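Cellulose hydrolase (PDB 4YZT) hydrolyses the beta-1,4-glucosidic bonds of cellulose as a tri-modular family 5 endoglucanase, captured here with cellotetraose bound. Local coordinates at residues E132-L137 against M171-R176; E177-I182 against E211-D216; V469-G474 against K531-P536; R475-E480 against S515-E520. All blocks are in the same frame, centred on the assembly; numbering follows the deposited sequence.

Interaction 1: residues E132-L137 against M171-R176; sequences ETLDKL and MNLLNR
Leu134 and Leu174 mark the closest backbone approach, their CA atoms 7.2 Å apart, where helical segments 132-137 and 171-176 run roughly parallel. The segment axes come within 11.3 Å and cross at -27°. Across the two segments the contact is carried by leucines and has no hydrogen bond; 165 Å² is buried between the segments.

The closest packing lies deeper. Leu137 drives its CD2 methyl into the branch point of Leu174, 3.6 Å from CD1 of Leu174 and 3.7 Å from its CG, and the two side chains lie nearly perpendicular. With CG opposite the backbone N (chi1 -179°), the isopropyl end of Leu174 is set beside Leu137. Nearer the surface the fit is looser: Leu134 CD2 meets Leu173 CD2 at 4.0 Å, methyl against methyl, while the other methyl of Leu134, CD1, lies 4.2 Å from the CA of Leu174.

One turn beyond Leu174, Met178 packs on both Leu134 and Leu137. Trp122 and Ile123 of helix 118-123 also touch Leu137, and Leu174 rests on Ile159 just past strand 155-158, placing this pair of helices side by side on the outside of the (beta/alpha)8 barrel.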
loop_
_atom_site.group_PDB
_atom_site.type_symbol
_atom_site.label_atom_id
_atom_site.label_comp_id
_atom_site.label_asym_id
_atom_site.label_seq_id
_atom_site.Cartn_x
_atom_site.Cartn_y
_atom_site.Cartn_z
ATOM N N GLU A 132 -2.388 -24.561 25.368
ATOM C CA GLU A 132 -3.582 -24.754 24.538
ATOM C C GLU A 132 -3.475 -24.138 23.138
ATOM O O GLU A 132 -3.915 -24.738 22.146
ATOM C CB GLU A 132 -4.812 -24.178 25.231
ATOM C CG GLU A 132 -5.567 -25.189 26.064
ATOM C CD GLU A 132 -5.889 -24.649 27.431
ATOM O OE1 GLU A 132 -5.332 -23.585 27.774
ATOM O OE2 GLU A 132 -6.661 -25.293 28.176
ATOM N N THR A 133 -2.929 -22.929 23.064
ATOM C CA THR A 133 -2.888 -22.186 21.803
ATOM C C THR A 133 -1.914 -22.814 20.811
ATOM O O THR A 133 -2.222 -22.973 19.620
ATOM C CB THR A 133 -2.495 -20.708 22.041
ATOM O OG1 THR A 133 -3.382 -20.133 23.007
ATOM C CG2 THR A 133 -2.570 -19.911 20.733
ATOM N N LEU A 134 -0.737 -23.173 21.313
ATOM C CA LEU A 134 0.298 -23.768 20.482
ATOM C C LEU A 134 -0.125 -25.159 20.001
ATOM O O LEU A 134 0.152 -25.527 18.861
ATOM C CB LEU A 134 1.623 -23.836 21.242
ATOM C CG LEU A 134 2.847 -24.303 20.450
ATOM C CD1 LEU A 134 3.209 -23.312 19.352
ATOM C CD2 LEU A 134 4.036 -24.539 21.398
ATOM N N ASP A 135 -0.797 -25.916 20.870
ATOM C CA ASP A 135 -1.351 -27.206 20.484
ATOM C C ASP A 135 -2.331 -27.038 19.334
ATOM O O ASP A 135 -2.247 -27.744 18.335
ATOM C CB ASP A 135 -2.045 -27.886 21.671
ATOM C CG ASP A 135 -2.790 -29.147 21.267
ATOM O OD1 ASP A 135 -2.127 -30.177 21.019
ATOM O OD2 ASP A 135 -4.042 -29.108 21.218
ATOM N N LYS A 136 -3.241 -26.079 19.470
ATOM C CA LYS A 136 -4.200 -25.767 18.419
ATOM C C LYS A 136 -3.538 -25.315 17.101
ATOM O O LYS A 136 -3.919 -25.775 16.028
ATOM C CB LYS A 136 -5.163 -24.685 18.898
ATOM C CG LYS A 136 -6.144 -24.199 17.822
ATOM C CD LYS A 136 -7.166 -23.231 18.412
ATOM C CE LYS A 136 -7.988 -22.568 17.320
ATOM N NZ LYS A 136 -8.992 -21.640 17.869
ATOM N N LEU A 137 -2.562 -24.412 17.183
ATOM C CA LEU A 137 -1.884 -23.932 15.984
ATOM C C LEU A 137 -1.152 -25.077 15.262
ATOM O O LEU A 137 -1.204 -25.175 14.027
ATOM C CB LEU A 137 -0.914 -22.795 16.337
ATOM C CG LEU A 137 -0.110 -22.126 15.204
ATOM C CD1 LEU A 137 -1.021 -21.507 14.150
ATOM C CD2 LEU A 137 0.825 -21.069 15.757
ATOM N N MET A 171 7.802 -16.673 20.288
ATOM C CA MET A 171 7.826 -16.522 18.844
ATOM C C MET A 171 8.823 -17.491 18.219
ATOM O O MET A 171 8.527 -18.174 17.241
ATOM C CB MET A 171 8.196 -15.094 18.459
ATOM C CG MET A 171 8.377 -14.922 16.964
ATOM S SD MET A 171 6.809 -14.653 16.111
ATOM C CE MET A 171 6.703 -16.081 15.057
ATOM N N ASN A 172 10.017 -17.541 18.791
ATOM C CA ASN A 172 11.032 -18.438 18.267
ATOM C C ASN A 172 10.639 -19.908 18.454
ATOM O O ASN A 172 10.884 -20.736 17.571
ATOM C CB ASN A 172 12.386 -18.126 18.905
ATOM C CG ASN A 172 12.979 -16.810 18.390
ATOM O OD1 ASN A 172 12.800 -16.436 17.219
ATOM N ND2 ASN A 172 13.682 -16.100 19.265
ATOM N N LEU A 173 9.994 -20.221 19.578
ATOM C CA LEU A 173 9.452 -21.558 19.802
ATOM C C LEU A 173 8.384 -21.885 18.769
ATOM O O LEU A 173 8.341 -22.993 18.237
ATOM C CB LEU A 173 8.855 -21.690 21.214
ATOM C CG LEU A 173 8.072 -22.981 21.509
ATOM C CD1 LEU A 173 8.980 -24.190 21.401
ATOM C CD2 LEU A 173 7.403 -22.951 22.889
ATOM N N LEU A 174 7.515 -20.915 18.499
ATOM C CA LEU A 174 6.391 -21.137 17.607
ATOM C C LEU A 174 6.931 -21.438 16.217
ATOM O O LEU A 174 6.472 -22.368 15.566
ATOM C CB LEU A 174 5.459 -19.922 17.591
ATOM C CG LEU A 174 4.186 -19.919 16.735
ATOM C CD1 LEU A 174 3.222 -18.850 17.264
ATOM C CD2 LEU A 174 4.496 -19.643 15.272
ATOM N N ASN A 175 7.903 -20.647 15.769
ATOM C CA ASN A 175 8.511 -20.875 14.453
ATOM C C ASN A 175 9.110 -22.267 14.330
ATOM O O ASN A 175 8.901 -22.957 13.322
ATOM C CB ASN A 175 9.593 -19.829 14.161
ATOM C CG ASN A 175 9.014 -18.484 13.783
ATOM O OD1 ASN A 175 7.842 -18.388 13.416
ATOM N ND2 ASN A 175 9.837 -17.439 13.847
ATOM N N ARG A 176 9.852 -22.679 15.359
ATOM C CA ARG A 176 10.525 -23.968 15.357
ATOM C C ARG A 176 9.530 -25.128 15.339
ATOM O O ARG A 176 9.720 -26.107 14.620
ATOM C CB ARG A 176 11.452 -24.080 16.580
ATOM C CG ARG A 176 12.200 -25.411 16.662
ATOM C CD ARG A 176 13.275 -25.425 17.751
ATOM N NE ARG A 176 12.759 -25.113 19.085
ATOM C CZ ARG A 176 12.884 -23.928 19.671
ATOM N NH1 ARG A 176 13.516 -22.951 19.042
ATOM N NH2 ARG A 176 12.391 -23.722 20.891
#

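Interaction 2: residues E177-I182 against E211-D216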
loop_
_atom_site.group_PDB
_atom_site.type_symbol
_atom_site.label_atom_id
_atom_site.label_comp_id
_atom_site.label_asym_id
_atom_site.label_seq_id
_atom_site.Cartn_x
_atom_site.Cartn_y
_atom_site.Cartn_z
ATOM N N GLU A 177 8.475 -25.020 16.142
ATOM C CA GLU A 177 7.518 -26.106 16.292
ATOM C C GLU A 177 6.655 -26.273 15.055
ATOM O O GLU A 177 6.397 -27.398 14.625
ATOM C CB GLU A 177 6.637 -25.880 17.518
ATOM C CG GLU A 177 7.389 -26.008 18.830
ATOM C CD GLU A 177 7.817 -27.429 19.109
ATOM O OE1 GLU A 177 6.925 -28.299 19.216
ATOM O OE2 GLU A 177 9.039 -27.680 19.212
ATOM N N MET A 178 6.218 -25.161 14.478
ATOM C CA MET A 178 5.417 -25.216 13.261
ATOM C C MET A 178 6.265 -25.696 12.090
ATOM O O MET A 178 5.804 -26.489 11.272
ATOM C CB MET A 178 4.789 -23.851 12.949
ATOM C CG MET A 178 3.798 -23.377 14.022
ATOM S SD MET A 178 2.555 -24.620 14.440
ATOM C CE MET A 178 3.020 -25.025 16.109
ATOM N N LEU A 179 7.507 -25.229 12.008
ATOM C CA LEU A 179 8.409 -25.703 10.959
ATOM C C LEU A 179 8.652 -27.220 11.079
ATOM O O LEU A 179 8.647 -27.934 10.075
ATOM C CB LEU A 179 9.731 -24.942 10.999
ATOM C CG LEU A 179 10.778 -25.394 9.980
ATOM C CD1 LEU A 179 10.330 -25.050 8.561
ATOM C CD2 LEU A 179 12.130 -24.778 10.287
ATOM N N ASN A 180 8.837 -27.714 12.304
ATOM C CA ASN A 180 9.052 -29.150 12.528
ATOM C C ASN A 180 7.842 -29.969 12.097
ATOM O O ASN A 180 7.971 -31.033 11.487
ATOM C CB ASN A 180 9.380 -29.443 13.999
ATOM C CG ASN A 180 10.808 -29.053 14.370
ATOM O OD1 ASN A 180 11.639 -28.814 13.494
ATOM N ND2 ASN A 180 11.094 -28.990 15.668
ATOM N N ILE A 181 6.659 -29.459 12.402
ATOM C CA ILE A 181 5.434 -30.100 11.941
ATOM C C ILE A 181 5.381 -30.173 10.409
ATOM O O ILE A 181 5.083 -31.223 9.841
ATOM C CB ILE A 181 4.205 -29.359 12.488
ATOM C CG1 ILE A 181 3.960 -29.786 13.939
ATOM C CG2 ILE A 181 2.973 -29.613 11.617
ATOM C CD1 ILE A 181 3.107 -28.834 14.693
ATOM N N ILE A 182 5.694 -29.066 9.748
ATOM C CA ILE A 182 5.710 -29.038 8.284
ATOM C C ILE A 182 6.739 -30.036 7.723
ATOM O O ILE A 182 6.425 -30.858 6.856
ATOM C CB ILE A 182 6.002 -27.613 7.772
ATOM C CG1 ILE A 182 4.784 -26.727 8.038
ATOM C CG2 ILE A 182 6.324 -27.638 6.283
ATOM C CD1 ILE A 182 5.002 -25.214 7.881
ATOM N N GLU A 211 15.648 -15.409 16.188
ATOM C CA GLU A 211 16.745 -16.308 15.837
ATOM C C GLU A 211 16.258 -17.298 14.785
ATOM O O GLU A 211 15.188 -17.887 14.937
ATOM C CB GLU A 211 17.292 -17.042 17.066
ATOM C CG GLU A 211 18.089 -16.152 18.011
ATOM C CD GLU A 211 19.274 -15.463 17.327
ATOM O OE1 GLU A 211 20.010 -16.130 16.569
ATOM O OE2 GLU A 211 19.467 -14.247 17.547
ATOM N N PRO A 212 17.038 -17.471 13.707
ATOM C CA PRO A 212 16.636 -18.361 12.610
ATOM C C PRO A 212 16.505 -19.810 13.070
ATOM O O PRO A 212 17.379 -20.304 13.788
ATOM C CB PRO A 212 17.784 -18.228 11.594
ATOM C CG PRO A 212 18.584 -17.049 12.026
ATOM C CD PRO A 212 18.389 -16.924 13.506
ATOM N N PRO A 213 15.417 -20.485 12.678
ATOM C CA PRO A 213 15.382 -21.925 12.946
ATOM C C PRO A 213 16.550 -22.620 12.247
ATOM O O PRO A 213 17.059 -22.119 11.234
ATOM C CB PRO A 213 14.047 -22.376 12.351
ATOM C CG PRO A 213 13.218 -21.125 12.227
ATOM C CD PRO A 213 14.178 -19.987 12.050
ATOM N N ASP A 214 16.970 -23.755 12.787
ATOM C CA ASP A 214 18.051 -24.537 12.200
ATOM C C ASP A 214 17.542 -25.354 11.016
ATOM O O ASP A 214 17.200 -26.528 11.157
ATOM C CB ASP A 214 18.671 -25.452 13.259
ATOM C CG ASP A 214 19.979 -26.066 12.804
ATOM O OD1 ASP A 214 20.604 -25.504 11.874
ATOM O OD2 ASP A 214 20.387 -27.097 13.391
ATOM N N ASP A 215 17.500 -24.721 9.851
ATOM C CA ASP A 215 16.851 -25.283 8.677
ATOM C C ASP A 215 17.412 -24.539 7.480
ATOM O O ASP A 215 17.493 -23.313 7.507
ATOM C CB ASP A 215 15.334 -25.119 8.783
ATOM C CG ASP A 215 14.570 -25.791 7.650
ATOM O OD1 ASP A 215 14.683 -25.337 6.488
ATOM O OD2 ASP A 215 13.819 -26.754 7.938
ATOM N N ASP A 216 17.817 -25.254 6.435
ATOM C CA ASP A 216 18.452 -24.568 5.317
ATOM C C ASP A 216 17.500 -24.306 4.147
ATOM O O ASP A 216 17.950 -23.981 3.052
ATOM C CB ASP A 216 19.689 -25.348 4.840
ATOM C CG ASP A 216 19.379 -26.772 4.493
ATOM O OD1 ASP A 216 20.329 -27.577 4.400
ATOM O OD2 ASP A 216 18.187 -27.097 4.319
#
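Leu179 meets Pro213 and Asp215 on the outside of the (beta/alpha)8 barrel, where helix 168-184 is flanked by the loop that leads into strand 218-224. The CA atoms of Leu179 and Pro213 are 8.2 Å apart, so side chains alone make the join, and it is a small one of 119 Å².

Its tight part is gathered round one methyl group. Leu179 CD2 lies 3.7 Å from CB of Pro213 and 3.6 Å from CB of Asp215, touching the loop on both sides of Asp214. A CG anti to the backbone N (chi1 178°) helps set this methyl between the two CB atoms. The leucine also packs on Val194, while Pro213 packs on Val196, so strand 194-196 backs the contact. Shortening Leu179 to an alanine removes both methyls and would probably open a gap beneath Pro213 and Asp215, leaving the loop without its apolar footing on the helix.

The outer side is much looser. Asp214, at the centre of an inverse gamma turn, is exposed, and the end of Asn180 turns toward the loop but stays clear of it.

On the tight side again, the carboxylate of Asp215 is held by groups other than the leucine: its OD1 accepts a hydrogen bond from the backbone N of Arg217, and its OD2 forms a salt bridge with NE of Arg183, one turn along the helix from Leu179. That same OD2 rests 3.5 Å from Leu179 CD2 and 3.9 Å from Leu179 CG, a polar atom seated against a leucine fork.

Interaction 3: residues V469-G474 against K531-P536; sequences VVDSTG and KVKITP
Lys531 turns the end of its side chain toward Asp471, yet its NZ stops 4.4 Å from Asp471 OD2, beyond salt-bridge range. The ammonium group is instead hydrogen-bonded to OG1 of Thr516, the same hydroxyl that bonds Asp471 OD1, so the threonine stands between the two charges and links them.

Val532 follows, its backbone paired with Ser515. The two segments belong to the C-terminal four-stranded mixed sheet, in which strand 515-522 lies between strands 462-470 and 527-535; the contact therefore reaches over the intervening strand 515-522 from one neighbour to the other. Asp471 stands just where the chain leaves strand 462-470 for a turn closed by a hydrogen bond from Gly474 N to Val470 O.

Lys533 starts out pointing away from Asp471, but two successive bends (chi1 -50°, chi2 -61°) fold the chain back before it straightens. Its NZ ends 4.3 Å from Asp471 OD2, and a water spans the gap: this water donates to Asp471 OD2 at 2.5 Å and accepts from Lys533 NZ at 2.9 Å. The two lysines would be expected to stabilise the negative charge of the aspartate.

Beyond this the strand runs on to the C terminus at Pro536, whose carboxylate bonds Ser444 and Ser446.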
loop_
_atom_site.group_PDB
_atom_site.type_symbol
_atom_site.label_atom_id
_atom_site.label_comp_id
_atom_site.label_asym_id
_atom_site.label_seq_id
_atom_site.Cartn_x
_atom_site.Cartn_y
_atom_site.Cartn_z
ATOM N N VAL A 469 -9.741 22.787 14.713
ATOM C CA VAL A 469 -9.299 23.617 15.826
ATOM C C VAL A 469 -10.504 24.051 16.660
ATOM O O VAL A 469 -11.560 24.356 16.107
ATOM C CB VAL A 469 -8.532 24.852 15.292
ATOM C CG1 VAL A 469 -8.365 25.898 16.344
ATOM C CG2 VAL A 469 -7.178 24.440 14.705
ATOM N N VAL A 470 -10.362 24.051 17.985
ATOM C CA VAL A 470 -11.419 24.567 18.844
ATOM C C VAL A 470 -11.322 26.089 18.854
ATOM O O VAL A 470 -10.263 26.642 19.145
ATOM C CB VAL A 470 -11.321 24.017 20.274
ATOM C CG1 VAL A 470 -12.501 24.492 21.109
ATOM C CG2 VAL A 470 -11.233 22.487 20.251
ATOM N N ASP A 471 -12.418 26.764 18.520
ATOM C CA ASP A 471 -12.394 28.218 18.378
ATOM C C ASP A 471 -11.951 28.953 19.657
ATOM O O ASP A 471 -11.094 29.832 19.605
ATOM C CB ASP A 471 -13.770 28.737 17.954
ATOM C CG ASP A 471 -14.101 28.428 16.509
ATOM O OD1 ASP A 471 -13.251 27.861 15.787
ATOM O OD2 ASP A 471 -15.225 28.778 16.081
ATOM N N SER A 472 -12.539 28.610 20.797
ATOM C CA SER A 472 -12.288 29.379 22.014
ATOM C C SER A 472 -10.856 29.245 22.520
ATOM O O SER A 472 -10.351 30.146 23.185
ATOM C CB SER A 472 -13.260 28.972 23.122
ATOM O OG SER A 472 -13.066 27.618 23.489
ATOM N N THR A 473 -10.204 28.131 22.204
ATOM C CA THR A 473 -8.887 27.837 22.768
ATOM C C THR A 473 -7.774 27.766 21.722
ATOM O O THR A 473 -6.608 28.011 22.034
ATOM C CB THR A 473 -8.898 26.504 23.537
ATOM O OG1 THR A 473 -9.026 25.422 22.604
ATOM C CG2 THR A 473 -10.061 26.463 24.516
ATOM N N GLY A 474 -8.128 27.420 20.486
ATOM C CA GLY A 474 -7.144 27.296 19.427
ATOM C C GLY A 474 -6.438 25.951 19.454
ATOM O O GLY A 474 -5.525 25.696 18.664
ATOM N N LYS A 531 -17.004 26.009 9.361
ATOM C CA LYS A 531 -17.234 26.188 10.790
ATOM C C LYS A 531 -18.313 25.233 11.263
ATOM O O LYS A 531 -19.320 25.048 10.591
ATOM C CB LYS A 531 -17.611 27.642 11.098
ATOM C CG LYS A 531 -16.458 28.601 10.833
ATOM C CD LYS A 531 -16.699 29.980 11.398
ATOM C CE LYS A 531 -15.441 30.831 11.256
ATOM N NZ LYS A 531 -14.282 30.261 12.014
ATOM N N VAL A 532 -18.094 24.605 12.411
ATOM C CA VAL A 532 -19.096 23.699 12.952
ATOM C C VAL A 532 -19.503 24.164 14.349
ATOM O O VAL A 532 -18.671 24.233 15.259
ATOM C CB VAL A 532 -18.581 22.240 12.984
ATOM C CG1 VAL A 532 -19.585 21.324 13.654
ATOM C CG2 VAL A 532 -18.276 21.752 11.560
ATOM N N LYS A 533 -20.779 24.513 14.490
ATOM C CA LYS A 533 -21.337 24.951 15.765
ATOM C C LYS A 533 -21.901 23.761 16.540
ATOM O O LYS A 533 -22.467 22.833 15.957
ATOM C CB LYS A 533 -22.437 25.998 15.550
ATOM C CG LYS A 533 -22.060 27.148 14.633
ATOM C CD LYS A 533 -20.889 27.942 15.170
ATOM C CE LYS A 533 -20.488 29.034 14.192
ATOM N NZ LYS A 533 -19.154 29.625 14.505
ATOM N N ILE A 534 -21.751 23.799 17.857
ATOM C CA ILE A 534 -22.193 22.711 18.717
ATOM C C ILE A 534 -23.357 23.140 19.613
ATOM O O ILE A 534 -23.282 24.171 20.280
ATOM C CB ILE A 534 -21.023 22.195 19.597
ATOM C CG1 ILE A 534 -19.962 21.533 18.723
ATOM C CG2 ILE A 534 -21.521 21.220 20.648
ATOM C CD1 ILE A 534 -20.532 20.466 17.807
ATOM N N THR A 535 -24.438 22.362 19.606
ATOM C CA THR A 535 -25.532 22.534 20.564
ATOM C C THR A 535 -25.717 21.231 21.343
ATOM O O THR A 535 -25.177 20.203 20.936
ATOM C CB THR A 535 -26.852 22.898 19.873
ATOM O OG1 THR A 535 -27.180 21.878 18.925
ATOM C CG2 THR A 535 -26.748 24.245 19.179
ATOM N N PRO A 536 -26.468 21.260 22.462
ATOM C CA PRO A 536 -26.763 19.994 23.142
ATOM C C PRO A 536 -27.511 18.998 22.253
ATOM O O PRO A 536 -28.287 19.387 21.375
ATOM C CB PRO A 536 -27.647 20.419 24.316
ATOM C CG PRO A 536 -27.296 21.834 24.567
ATOM C CD PRO A 536 -26.981 22.419 23.222
ATOM O OXT PRO A 536 -27.357 17.780 22.403
HETATM O O HOH W 1 -17.008 27.742 14.584
#

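Interaction 4: residues R475-E480 against S515-E520; sequences RPVLEE and STFTFE
Val477 lays its CG2 methyl over the side chain of Ser515, 3.7 Å from CB and 3.7 Å from OG of that serine, and the same methyl reaches on to the far end of Phe517, where CZ of the ring is 4.1 Å away. CG2 thus makes the contact with Ser515 and the nearest one with Phe517; CG1 of Val477 also comes close to Phe517 CZ, at 4.2 Å. A chi1 of 161° sets CG1 opposite the backbone N, placing CG2 beside that N and against Ser515.

The serine hydroxyl does not depend on the valine: Ser515 OG is hydrogen-bonded to the carbonyl O of Ser513, so this buried polar atom is satisfied while the methyl packs beside it. Val477 itself sits in a type I turn from Pro476 to Glu479, whose closing bond, Glu479 N to Pro476 O, is weak at 3.1 Å. Its backbone is also bonded to Gly468 of strand 462-470, which anchors the loop at the edge of the sheet.

Leu511 touches both Val477 and Phe517, and Phe517 further meets Leu503 on strand 500-503 of a second sheet. The loop adds to apolar packing between the two four-stranded sheets, an arrangement consistent with a small beta sandwich in the C-terminal module.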
loop_
_atom_site.group_PDB
_atom_site.type_symbol
_atom_site.label_atom_id
_atom_site.label_comp_id
_atom_site.label_asym_id
_atom_site.label_seq_id
_atom_site.Cartn_x
_atom_site.Cartn_y
_atom_site.Cartn_z
ATOM N N ARG A 475 -6.869 25.079 20.359
ATOM C CA ARG A 475 -6.263 23.758 20.497
ATOM C C ARG A 475 -6.912 22.761 19.512
ATOM O O ARG A 475 -7.984 23.026 18.981
ATOM C CB ARG A 475 -6.386 23.278 21.957
ATOM C CG ARG A 475 -5.659 24.171 22.977
ATOM C CD ARG A 475 -5.552 23.506 24.359
ATOM N N PRO A 476 -6.251 21.622 19.252
ATOM C CA PRO A 476 -6.798 20.589 18.366
ATOM C C PRO A 476 -8.182 20.076 18.801
ATOM O O PRO A 476 -8.425 19.863 19.990
ATOM C CB PRO A 476 -5.747 19.471 18.454
ATOM C CG PRO A 476 -4.471 20.201 18.718
ATOM C CD PRO A 476 -4.869 21.312 19.667
ATOM N N VAL A 477 -9.073 19.894 17.834
ATOM C CA VAL A 477 -10.366 19.263 18.072
ATOM C C VAL A 477 -10.145 17.842 18.621
ATOM O O VAL A 477 -10.861 17.390 19.518
ATOM C CB VAL A 477 -11.210 19.231 16.774
ATOM C CG1 VAL A 477 -12.314 18.195 16.860
ATOM C CG2 VAL A 477 -11.782 20.605 16.479
ATOM N N LEU A 478 -9.131 17.152 18.104
ATOM C CA LEU A 478 -8.800 15.813 18.602
ATOM C C LEU A 478 -7.677 15.816 19.637
ATOM O O LEU A 478 -6.917 14.843 19.728
ATOM C CB LEU A 478 -8.404 14.896 17.449
ATOM C CG LEU A 478 -9.440 14.573 16.367
ATOM C CD1 LEU A 478 -8.950 13.408 15.520
ATOM C CD2 LEU A 478 -10.803 14.276 16.946
ATOM N N GLU A 479 -7.597 16.887 20.428
ATOM C CA GLU A 479 -6.526 17.052 21.418
ATOM C C GLU A 479 -6.429 15.856 22.382
ATOM O O GLU A 479 -5.337 15.495 22.825
ATOM C CB GLU A 479 -6.728 18.358 22.218
ATOM C CG GLU A 479 -5.577 18.658 23.196
ATOM C CD GLU A 479 -5.878 19.782 24.189
ATOM O OE1 GLU A 479 -6.844 20.550 23.972
ATOM O OE2 GLU A 479 -5.142 19.886 25.200
ATOM N N GLU A 480 -7.566 15.235 22.693
ATOM C CA GLU A 480 -7.588 14.107 23.623
ATOM C C GLU A 480 -6.965 12.856 23.002
ATOM O O GLU A 480 -6.600 11.919 23.713
ATOM C CB GLU A 480 -9.020 13.821 24.075
ATOM C CG GLU A 480 -9.519 14.782 25.163
ATOM N N SER A 515 -16.154 24.926 16.515
ATOM C CA SER A 515 -14.844 24.577 15.953
ATOM C C SER A 515 -14.763 24.942 14.480
ATOM O O SER A 515 -15.788 25.110 13.806
ATOM C CB SER A 515 -14.552 23.077 16.124
ATOM O OG SER A 515 -14.597 22.711 17.497
ATOM N N THR A 516 -13.534 25.073 13.991
ATOM C CA THR A 516 -13.282 25.447 12.612
ATOM C C THR A 516 -12.428 24.371 11.955
ATOM O O THR A 516 -11.370 24.011 12.478
ATOM C CB THR A 516 -12.570 26.819 12.518
ATOM O OG1 THR A 516 -13.413 27.837 13.075
ATOM C CG2 THR A 516 -12.246 27.167 11.069
ATOM N N PHE A 517 -12.902 23.847 10.827
ATOM C CA PHE A 517 -12.160 22.858 10.055
ATOM C C PHE A 517 -11.640 23.466 8.769
ATOM O O PHE A 517 -12.367 24.174 8.072
ATOM C CB PHE A 517 -13.030 21.642 9.744
ATOM C CG PHE A 517 -13.403 20.858 10.961
ATOM C CD1 PHE A 517 -12.638 19.779 11.358
ATOM C CD2 PHE A 517 -14.509 21.220 11.720
ATOM C CE1 PHE A 517 -12.973 19.068 12.514
ATOM C CE2 PHE A 517 -14.856 20.515 12.854
ATOM C CZ PHE A 517 -14.083 19.439 13.254
ATOM N N THR A 518 -10.372 23.210 8.476
ATOM C CA THR A 518 -9.768 23.701 7.248
ATOM C C THR A 518 -9.472 22.532 6.322
ATOM O O THR A 518 -8.601 21.698 6.613
ATOM C CB THR A 518 -8.474 24.496 7.523
ATOM O OG1 THR A 518 -8.745 25.599 8.405
ATOM C CG2 THR A 518 -7.885 25.027 6.217
ATOM N N PHE A 519 -10.210 22.470 5.216
ATOM C CA PHE A 519 -9.999 21.442 4.206
ATOM C C PHE A 519 -8.943 21.935 3.224
ATOM O O PHE A 519 -9.241 22.746 2.351
ATOM C CB PHE A 519 -11.312 21.098 3.486
ATOM C CG PHE A 519 -12.298 20.374 4.357
ATOM C CD1 PHE A 519 -13.105 21.075 5.237
ATOM C CD2 PHE A 519 -12.401 18.991 4.309
ATOM C CE1 PHE A 519 -14.004 20.412 6.063
ATOM C CE2 PHE A 519 -13.295 18.320 5.119
ATOM C CZ PHE A 519 -14.104 19.037 6.005
ATOM N N GLU A 520 -7.704 21.458 3.384
ATOM C CA GLU A 520 -6.605 21.904 2.536
ATOM C C GLU A 520 -6.604 21.078 1.258
ATOM O O GLU A 520 -6.707 19.848 1.286
ATOM C CB GLU A 520 -5.261 21.802 3.270
ATOM C CG GLU A 520 -5.182 22.636 4.533
ATOM C CD GLU A 520 -3.832 22.556 5.247
ATOM O OE1 GLU A 520 -2.910 21.850 4.774
ATOM O OE2 GLU A 520 -3.696 23.212 6.299
#

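How the interactions relate
From the N terminus, interaction 1 comes first, bringing helix 168-184 back against helix 130-147 and enclosing strand 155-158. Interaction 2 opens only after it has closed; it uses the next turns of helix 168-184 and loops through strand 194-196 to the approach of strand 218-224. The two adjoin through Met178 and through Asn172 with Glu211, tying both helices and the loop before strand 218-224 together on the outside of the barrel. Their centres lie about 45 to 58 Å from those of interactions 3 and 4, in the C-terminal module. There 475-480 with 515-520 is nested inside the loop closed by 469-474 with 531-536, and both meet at strand 515-522, which joins strands 462-470 and 527-535.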